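Local structure of yersinopine dehydrogenase (Yersinia pestis, 6C4M) at residues A[48-62]-A[91-105]. The protein catalyses the NADPH-dependent reductive condensation of pyruvate with a histidine-derived intermediate, the last step in making the metallophore yersinopine. Sequence-based numbering, arbitrary orientation.
With NAP (NADP nicotinamide-adenine-dinucleotide phosphate), chain B.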
loop_
_atom_site.group_PDB
_atom_site.type_symbol
_atom_site.label_atom_id
_atom_site.label_comp_id
_atom_site.label_asym_id
_atom_site.label_seq_id
_atom_site.Cartn_x
_atom_site.Cartn_y
_atom_site.Cartn_z
ATOM N N ARG A 48 45.825 -17.677 8.262
ATOM C CA ARG A 48 45.298 -19.018 8.431
ATOM C C ARG A 48 43.830 -18.911 8.825
ATOM O O ARG A 48 43.451 -18.052 9.627
ATOM C CB ARG A 48 46.093 -19.788 9.481
ATOM C CG ARG A 48 45.755 -21.284 9.513
ATOM C CD ARG A 48 46.769 -22.096 10.289
ATOM N NE ARG A 48 46.628 -21.855 11.724
ATOM C CZ ARG A 48 46.112 -22.709 12.602
ATOM N NH1 ARG A 48 45.676 -23.915 12.225
ATOM N NH2 ARG A 48 46.040 -22.348 13.879
ATOM N N LEU A 49 42.993 -19.742 8.215
ATOM C CA LEU A 49 41.548 -19.658 8.407
ATOM C C LEU A 49 41.015 -20.964 8.981
ATOM O O LEU A 49 41.215 -22.037 8.398
ATOM C CB LEU A 49 40.832 -19.332 7.091
ATOM C CG LEU A 49 40.917 -17.888 6.620
ATOM C CD1 LEU A 49 40.180 -17.732 5.281
ATOM C CD2 LEU A 49 40.331 -16.945 7.655
ATOM N N GLY A 50 40.343 -20.861 10.122
ATOM C CA GLY A 50 39.597 -21.973 10.682
ATOM C C GLY A 50 38.099 -21.767 10.566
ATOM O O GLY A 50 37.637 -20.632 10.407
ATOM N N LEU A 51 37.334 -22.855 10.639
ATOM C CA LEU A 51 35.892 -22.809 10.454
ATOM C C LEU A 51 35.262 -23.820 11.394
ATOM O O LEU A 51 35.743 -24.946 11.480
ATOM C CB LEU A 51 35.513 -23.126 9.001
ATOM C CG LEU A 51 34.063 -22.925 8.583
ATOM C CD1 LEU A 51 33.658 -21.484 8.790
ATOM C CD2 LEU A 51 33.888 -23.316 7.123
ATOM N N TYR A 52 34.200 -23.412 12.097
ATOM C CA TYR A 52 33.418 -24.297 12.951
ATOM C C TYR A 52 31.986 -24.343 12.438
ATOM O O TYR A 52 31.438 -23.320 12.010
ATOM C CB TYR A 52 33.405 -23.833 14.409
ATOM C CG TYR A 52 32.236 -24.421 15.202
ATOM C CD1 TYR A 52 32.303 -25.703 15.761
ATOM C CD2 TYR A 52 31.071 -23.701 15.378
ATOM C CE1 TYR A 52 31.238 -26.244 16.468
ATOM C CE2 TYR A 52 29.993 -24.229 16.066
ATOM C CZ TYR A 52 30.094 -25.496 16.624
ATOM O OH TYR A 52 29.038 -26.014 17.296
ATOM N N ASN A 53 31.391 -25.533 12.478
ATOM C CA ASN A 53 29.947 -25.674 12.335
ATOM C C ASN A 53 29.482 -26.853 13.166
ATOM O O ASN A 53 30.127 -27.904 13.190
ATOM C CB ASN A 53 29.530 -25.889 10.879
ATOM C CG ASN A 53 28.069 -25.531 10.632
ATOM O OD1 ASN A 53 27.771 -24.468 10.094
ATOM N ND2 ASN A 53 27.150 -26.423 11.019
ATOM N N ARG A 54 28.363 -26.664 13.849
ATOM C CA ARG A 54 27.782 -27.731 14.645
ATOM C C ARG A 54 27.497 -28.938 13.754
ATOM O O ARG A 54 27.265 -28.788 12.543
ATOM C CB ARG A 54 26.476 -27.257 15.287
ATOM C CG ARG A 54 25.426 -26.922 14.252
ATOM C CD ARG A 54 24.058 -26.567 14.862
ATOM N NE ARG A 54 23.154 -26.021 13.842
ATOM C CZ ARG A 54 21.828 -25.958 13.979
ATOM N NH1 ARG A 54 21.254 -26.402 15.091
ATOM N NH2 ARG A 54 21.079 -25.455 13.005
ATOM N N PRO A 55 27.440 -30.153 14.348
ATOM C CA PRO A 55 27.210 -31.386 13.582
ATOM C C PRO A 55 25.754 -31.620 13.174
ATOM O O PRO A 55 25.210 -32.710 13.332
ATOM C CB PRO A 55 27.729 -32.474 14.530
ATOM C CG PRO A 55 27.598 -31.904 15.900
ATOM C CD PRO A 55 27.787 -30.418 15.756
ATOM N N SER A 56 25.123 -30.593 12.621
ATOM C CA SER A 56 23.864 -30.807 11.928
ATOM C C SER A 56 24.109 -31.691 10.709
ATOM O O SER A 56 25.242 -32.059 10.393
ATOM C CB SER A 56 23.261 -29.475 11.514
ATOM O OG SER A 56 24.192 -28.755 10.685
ATOM N N THR A 57 23.022 -32.048 10.014
ATOM C CA THR A 57 23.171 -32.780 8.758
ATOM C C THR A 57 23.957 -31.961 7.746
ATOM O O THR A 57 24.804 -32.503 7.027
ATOM C CB THR A 57 21.796 -33.147 8.189
ATOM O OG1 THR A 57 20.989 -31.978 8.142
ATOM C CG2 THR A 57 21.115 -34.164 9.062
ATOM N N LYS A 58 23.674 -30.656 7.660
ATOM C CA LYS A 58 24.438 -29.770 6.773
ATOM C C LYS A 58 25.903 -29.677 7.199
ATOM O O LYS A 58 26.810 -29.707 6.360
ATOM C CB LYS A 58 23.815 -28.377 6.758
ATOM C CG LYS A 58 24.364 -27.460 5.655
ATOM C CD LYS A 58 24.680 -26.059 6.175
ATOM C CE LYS A 58 25.882 -26.038 7.116
ATOM N NZ LYS A 58 26.114 -24.677 7.677
ATOM N N GLY A 59 26.144 -29.516 8.499
ATOM C CA GLY A 59 27.511 -29.460 8.988
ATOM C C GLY A 59 28.285 -30.718 8.657
ATOM O O GLY A 59 29.420 -30.653 8.197
ATOM N N GLU A 60 27.663 -31.883 8.857
ATOM C CA GLU A 60 28.322 -33.142 8.536
ATOM C C GLU A 60 28.682 -33.217 7.057
ATOM O O GLU A 60 29.769 -33.681 6.698
ATOM C CB GLU A 60 27.419 -34.315 8.934
ATOM C CG GLU A 60 28.145 -35.645 8.995
ATOM C CD GLU A 60 29.146 -35.718 10.144
ATOM O OE1 GLU A 60 28.937 -35.012 11.151
ATOM O OE2 GLU A 60 30.141 -36.476 10.034
ATOM N N ARG A 61 27.779 -32.790 6.176
ATOM C CA ARG A 61 28.074 -32.873 4.752
ATOM C C ARG A 61 29.214 -31.929 4.373
ATOM O O ARG A 61 30.028 -32.253 3.502
ATOM C CB ARG A 61 26.810 -32.569 3.938
ATOM C CG ARG A 61 26.882 -33.045 2.484
ATOM C CD ARG A 61 25.513 -33.272 1.872
ATOM N NE ARG A 61 25.067 -32.142 1.049
ATOM C CZ ARG A 61 24.138 -31.245 1.391
ATOM N NH1 ARG A 61 23.514 -31.302 2.565
ATOM N NH2 ARG A 61 23.834 -30.276 0.538
ATOM N N LEU A 62 29.278 -30.760 5.012
ATOM C CA LEU A 62 30.373 -29.825 4.776
ATOM C C LEU A 62 31.660 -30.338 5.398
ATOM O O LEU A 62 32.751 -30.145 4.841
ATOM C CB LEU A 62 30.008 -28.452 5.347
ATOM C CG LEU A 62 31.071 -27.340 5.326
ATOM C CD1 LEU A 62 31.329 -26.907 3.894
ATOM C CD2 LEU A 62 30.616 -26.149 6.194
ATOM N N ILE A 91 40.255 -23.410 3.445
ATOM C CA ILE A 91 40.052 -23.531 4.883
ATOM C C ILE A 91 41.162 -24.434 5.414
ATOM O O ILE A 91 41.336 -25.563 4.938
ATOM C CB ILE A 91 38.659 -24.089 5.224
ATOM C CG1 ILE A 91 37.546 -23.189 4.667
ATOM C CG2 ILE A 91 38.513 -24.250 6.732
ATOM C CD1 ILE A 91 37.431 -21.804 5.312
ATOM N N ASP A 92 41.910 -23.941 6.393
ATOM C CA ASP A 92 43.066 -24.662 6.909
ATOM C C ASP A 92 42.708 -25.586 8.052
ATOM O O ASP A 92 43.437 -26.549 8.319
ATOM C CB ASP A 92 44.128 -23.659 7.369
ATOM C CG ASP A 92 44.575 -22.743 6.237
ATOM O OD1 ASP A 92 45.306 -23.235 5.350
ATOM O OD2 ASP A 92 44.144 -21.565 6.215
ATOM N N CYS A 93 41.597 -25.326 8.723
ATOM C CA CYS A 93 41.182 -26.153 9.839
ATOM C C CYS A 93 39.667 -26.094 9.933
ATOM O O CYS A 93 39.097 -25.004 9.908
ATOM C CB CYS A 93 41.832 -25.658 11.131
ATOM S SG CYS A 93 41.381 -26.594 12.569
ATOM N N TYR A 94 39.022 -27.254 10.022
ATOM C CA TYR A 94 37.581 -27.329 10.216
ATOM C C TYR A 94 37.303 -28.214 11.414
ATOM O O TYR A 94 37.895 -29.292 11.542
ATOM C CB TYR A 94 36.873 -27.873 8.974
ATOM C CG TYR A 94 35.355 -27.926 9.071
ATOM C CD1 TYR A 94 34.701 -29.045 9.567
ATOM C CD2 TYR A 94 34.578 -26.859 8.632
ATOM C CE1 TYR A 94 33.303 -29.094 9.630
ATOM C CE2 TYR A 94 33.221 -26.891 8.704
ATOM C CZ TYR A 94 32.578 -28.012 9.199
ATOM O OH TYR A 94 31.203 -28.032 9.241
ATOM N N ILE A 95 36.426 -27.738 12.301
ATOM C CA ILE A 95 36.021 -28.468 13.494
ATOM C C ILE A 95 34.503 -28.426 13.605
ATOM O O ILE A 95 33.837 -27.543 13.057
ATOM C CB ILE A 95 36.651 -27.889 14.772
ATOM C CG1 ILE A 95 36.365 -26.384 14.843
ATOM C CG2 ILE A 95 38.155 -28.231 14.818
ATOM C CD1 ILE A 95 36.796 -25.724 16.169
ATOM N N ASP A 96 33.965 -29.401 14.339
ATOM C CA ASP A 96 32.546 -29.453 14.634
ATOM C C ASP A 96 32.287 -29.635 16.119
ATOM O O ASP A 96 31.170 -29.947 16.503
ATOM C CB ASP A 96 31.859 -30.562 13.830
ATOM C CG ASP A 96 32.251 -31.947 14.286
ATOM O OD1 ASP A 96 33.166 -32.044 15.125
ATOM O OD2 ASP A 96 31.649 -32.921 13.786
ATOM N N GLN A 97 33.284 -29.421 16.953
ATOM C CA GLN A 97 33.125 -29.418 18.397
ATOM C C GLN A 97 33.884 -28.215 18.920
ATOM O O GLN A 97 35.069 -28.044 18.610
ATOM C CB GLN A 97 33.665 -30.717 19.055
ATOM C CG GLN A 97 32.788 -31.949 18.898
ATOM C CD GLN A 97 31.333 -31.732 19.329
ATOM O OE1 GLN A 97 31.047 -31.162 20.391
ATOM N NE2 GLN A 97 30.405 -32.176 18.488
ATOM N N LEU A 98 33.205 -27.376 19.687
ATOM C CA LEU A 98 33.820 -26.160 20.195
ATOM C C LEU A 98 34.914 -26.455 21.203
ATOM O O LEU A 98 35.843 -25.642 21.372
ATOM C CB LEU A 98 32.737 -25.286 20.801
ATOM C CG LEU A 98 31.783 -24.698 19.747
ATOM C CD1 LEU A 98 30.494 -24.223 20.402
ATOM C CD2 LEU A 98 32.461 -23.556 19.047
ATOM N N ALA A 99 34.852 -27.612 21.857
ATOM C CA ALA A 99 35.986 -28.020 22.677
ATOM C C ALA A 99 37.249 -28.167 21.861
ATOM O O ALA A 99 38.337 -28.186 22.438
ATOM C CB ALA A 99 35.667 -29.332 23.396
ATOM N N GLN A 100 37.151 -28.262 20.535
ATOM C CA GLN A 100 38.336 -28.257 19.683
ATOM C C GLN A 100 38.741 -26.848 19.225
ATOM O O GLN A 100 39.654 -26.721 18.398
ATOM C CB GLN A 100 38.123 -29.149 18.451
ATOM C CG GLN A 100 38.014 -30.655 18.742
ATOM C CD GLN A 100 37.474 -31.433 17.540
ATOM O OE1 GLN A 100 36.564 -30.973 16.831
ATOM N NE2 GLN A 100 38.033 -32.610 17.303
ATOM N N ALA A 101 38.083 -25.795 19.727
ATOM C CA ALA A 101 38.436 -24.409 19.368
ATOM C C ALA A 101 39.606 -23.981 20.244
ATOM O O ALA A 101 39.458 -23.282 21.249
ATOM C CB ALA A 101 37.232 -23.482 19.521
ATOM N N VAL A 102 40.803 -24.437 19.855
ATOM C CA VAL A 102 42.013 -24.295 20.659
ATOM C C VAL A 102 43.212 -24.022 19.761
ATOM O O VAL A 102 43.209 -24.327 18.569
ATOM C CB VAL A 102 42.317 -25.556 21.494
ATOM C CG1 VAL A 102 41.149 -25.900 22.366
ATOM C CG2 VAL A 102 42.676 -26.722 20.597
ATOM N N GLY A 103 44.268 -23.512 20.368
ATOM C CA GLY A 103 45.505 -23.285 19.634
ATOM C C GLY A 103 45.871 -21.826 19.496
ATOM O O GLY A 103 45.577 -21.022 20.387
ATOM N N ASP A 104 46.516 -21.456 18.392
ATOM C CA ASP A 104 47.111 -20.135 18.294
ATOM C C ASP A 104 46.184 -19.105 17.657
ATOM O O ASP A 104 46.642 -18.004 17.323
ATOM C CB ASP A 104 48.431 -20.217 17.512
ATOM C CG ASP A 104 48.217 -20.604 16.051
ATOM O OD1 ASP A 104 47.039 -20.629 15.607
ATOM O OD2 ASP A 104 49.212 -20.881 15.340
ATOM N N TRP A 105 44.903 -19.438 17.460
ATOM C CA TRP A 105 43.958 -18.482 16.912
ATOM C C TRP A 105 44.018 -17.166 17.682
ATOM O O TRP A 105 43.910 -17.145 18.910
ATOM C CB TRP A 105 42.525 -19.043 16.962
ATOM C CG TRP A 105 42.416 -20.389 16.331
ATOM C CD1 TRP A 105 42.253 -21.592 16.974
ATOM C CD2 TRP A 105 42.514 -20.690 14.934
ATOM N NE1 TRP A 105 42.222 -22.616 16.052
ATOM C CE2 TRP A 105 42.383 -22.094 14.798
ATOM C CE3 TRP A 105 42.668 -19.909 13.783
ATOM C CZ2 TRP A 105 42.420 -22.730 13.562
ATOM C CZ3 TRP A 105 42.693 -20.545 12.554
ATOM C CH2 TRP A 105 42.577 -21.942 12.457
HETATM P PA NAP B . 22.705 -18.811 9.672
HETATM O O1A NAP B . 22.433 -17.608 10.488
HETATM O O2A NAP B . 21.402 -19.446 9.117
HETATM O O5B NAP B . 23.513 -19.882 10.622
HETATM C C5B NAP B . 24.900 -19.549 10.854
HETATM C C4B NAP B . 25.510 -20.678 11.706
HETATM O O4B NAP B . 24.681 -20.737 13.022
HETATM C C3B NAP B . 25.397 -21.825 11.139
HETATM O O3B NAP B . 26.559 -22.666 11.428
HETATM C C2B NAP B . 24.081 -22.529 11.831
HETATM O O2B NAP B . 24.201 -23.993 11.770
HETATM C C1B NAP B . 24.085 -22.148 13.058
HETATM N N9A NAP B . 22.689 -21.938 13.445
HETATM C C8A NAP B . 21.630 -21.319 12.899
HETATM N N7A NAP B . 20.622 -21.521 13.761
HETATM C C5A NAP B . 21.090 -22.260 14.815
HETATM C C6A NAP B . 20.406 -22.684 15.927
HETATM N N6A NAP B . 19.029 -22.567 16.408
HETATM N N1A NAP B . 21.053 -23.405 16.861
HETATM C C2A NAP B . 22.388 -23.701 16.707
HETATM N N3A NAP B . 23.061 -23.275 15.600
HETATM C C4A NAP B . 22.390 -22.537 14.644
HETATM O O3 NAP B . 23.660 -18.350 8.400
HETATM P PN NAP B . 24.112 -16.880 7.900
HETATM O O1N NAP B . 25.472 -17.073 7.388
HETATM O O2N NAP B . 23.095 -16.491 6.800
HETATM O O5D NAP B . 24.052 -15.675 9.053
HETATM C C5D NAP B . 25.239 -15.291 9.795
HETATM C C4D NAP B . 24.813 -14.146 10.736
HETATM O O4D NAP B . 24.326 -12.894 9.872
HETATM C C3D NAP B . 23.794 -14.437 11.518
HETATM O O3D NAP B . 23.957 -13.569 12.743
HETATM C C2D NAP B . 22.529 -13.940 10.809
HETATM O O2D NAP B . 21.636 -13.552 11.744
HETATM C C1D NAP B . 23.057 -12.683 10.092
HETATM N N1N NAP B . 22.402 -12.379 8.796
HETATM C C2N NAP B . 22.832 -12.910 7.631
HETATM C C3N NAP B . 22.180 -12.548 6.430
HETATM C C7N NAP B . 22.634 -13.137 5.076
HETATM O O7N NAP B . 22.472 -12.559 4.076
HETATM N N7N NAP B . 23.266 -14.429 5.099
HETATM C C4N NAP B . 21.124 -11.682 6.444
HETATM C C5N NAP B . 20.699 -11.163 7.607
HETATM C C6N NAP B . 21.347 -11.503 8.800
HETATM P P2B NAP B . 23.689 -24.825 10.380
HETATM O O1X NAP B . 22.187 -24.981 10.487
HETATM O O2X NAP B . 24.025 -24.042 9.157
HETATM O O3X NAP B . 24.321 -26.198 10.381
HETATM O O HOH W 1 30.001 -29.541 11.101
HETATM O O HOH W 2 29.774 -32.340 11.687
#
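Strands 49-52 and 93-95 run parallel, pairing Gly-50 with Cys-93, Leu-51 with Tyr-94 and Tyr-52 with Ile-95, their axes 4.7 Å apart. Leu-51 N donates to Cys-93 O and Ile-95 N to Leu-51 O. Before the first bridge the carboxylate of Asp-92 stands in for a backbone carbonyl: its OD2 accepts from Leu-49 N at 2.9 Å on the anti lone pair. Arg-48 turns at its third torsion (chi3 73°) and lays its guanidinium flat on the six-membered ring of Trp-105, planes 18° apart, a cation-pi stack. Its NH2 makes a salt bridge to Asp-104 OD1 (2.6 Å) at the guanidinium edge. Leu-98 CD2 sits over the centre of the Tyr-52 ring in a CH-pi contact.

Strand 49-52 also pairs with strand 25-28, in the Rossmann-type NADP-binding domain. The loop after it and the first turn of helix 57-68 hold the 2'-phosphate of the cofactor. Asn-53 ND2 and Ser-56 OG both donate to NAP O3X, Arg-54 NH2 to O1X and Lys-58 NZ to O2X (2.6 Å). Ser-56 OG also caps helix 57-68 by accepting from Gly-59 N.

Tyr-94 OH meets Asn-53 CB at 3.2 Å, and water 1 links this hydroxyl to Asn-53 O. Asp-96 OD2 forms a salt bridge with Lys-63, and water 2 joins the same oxygen to Glu-60 OE1.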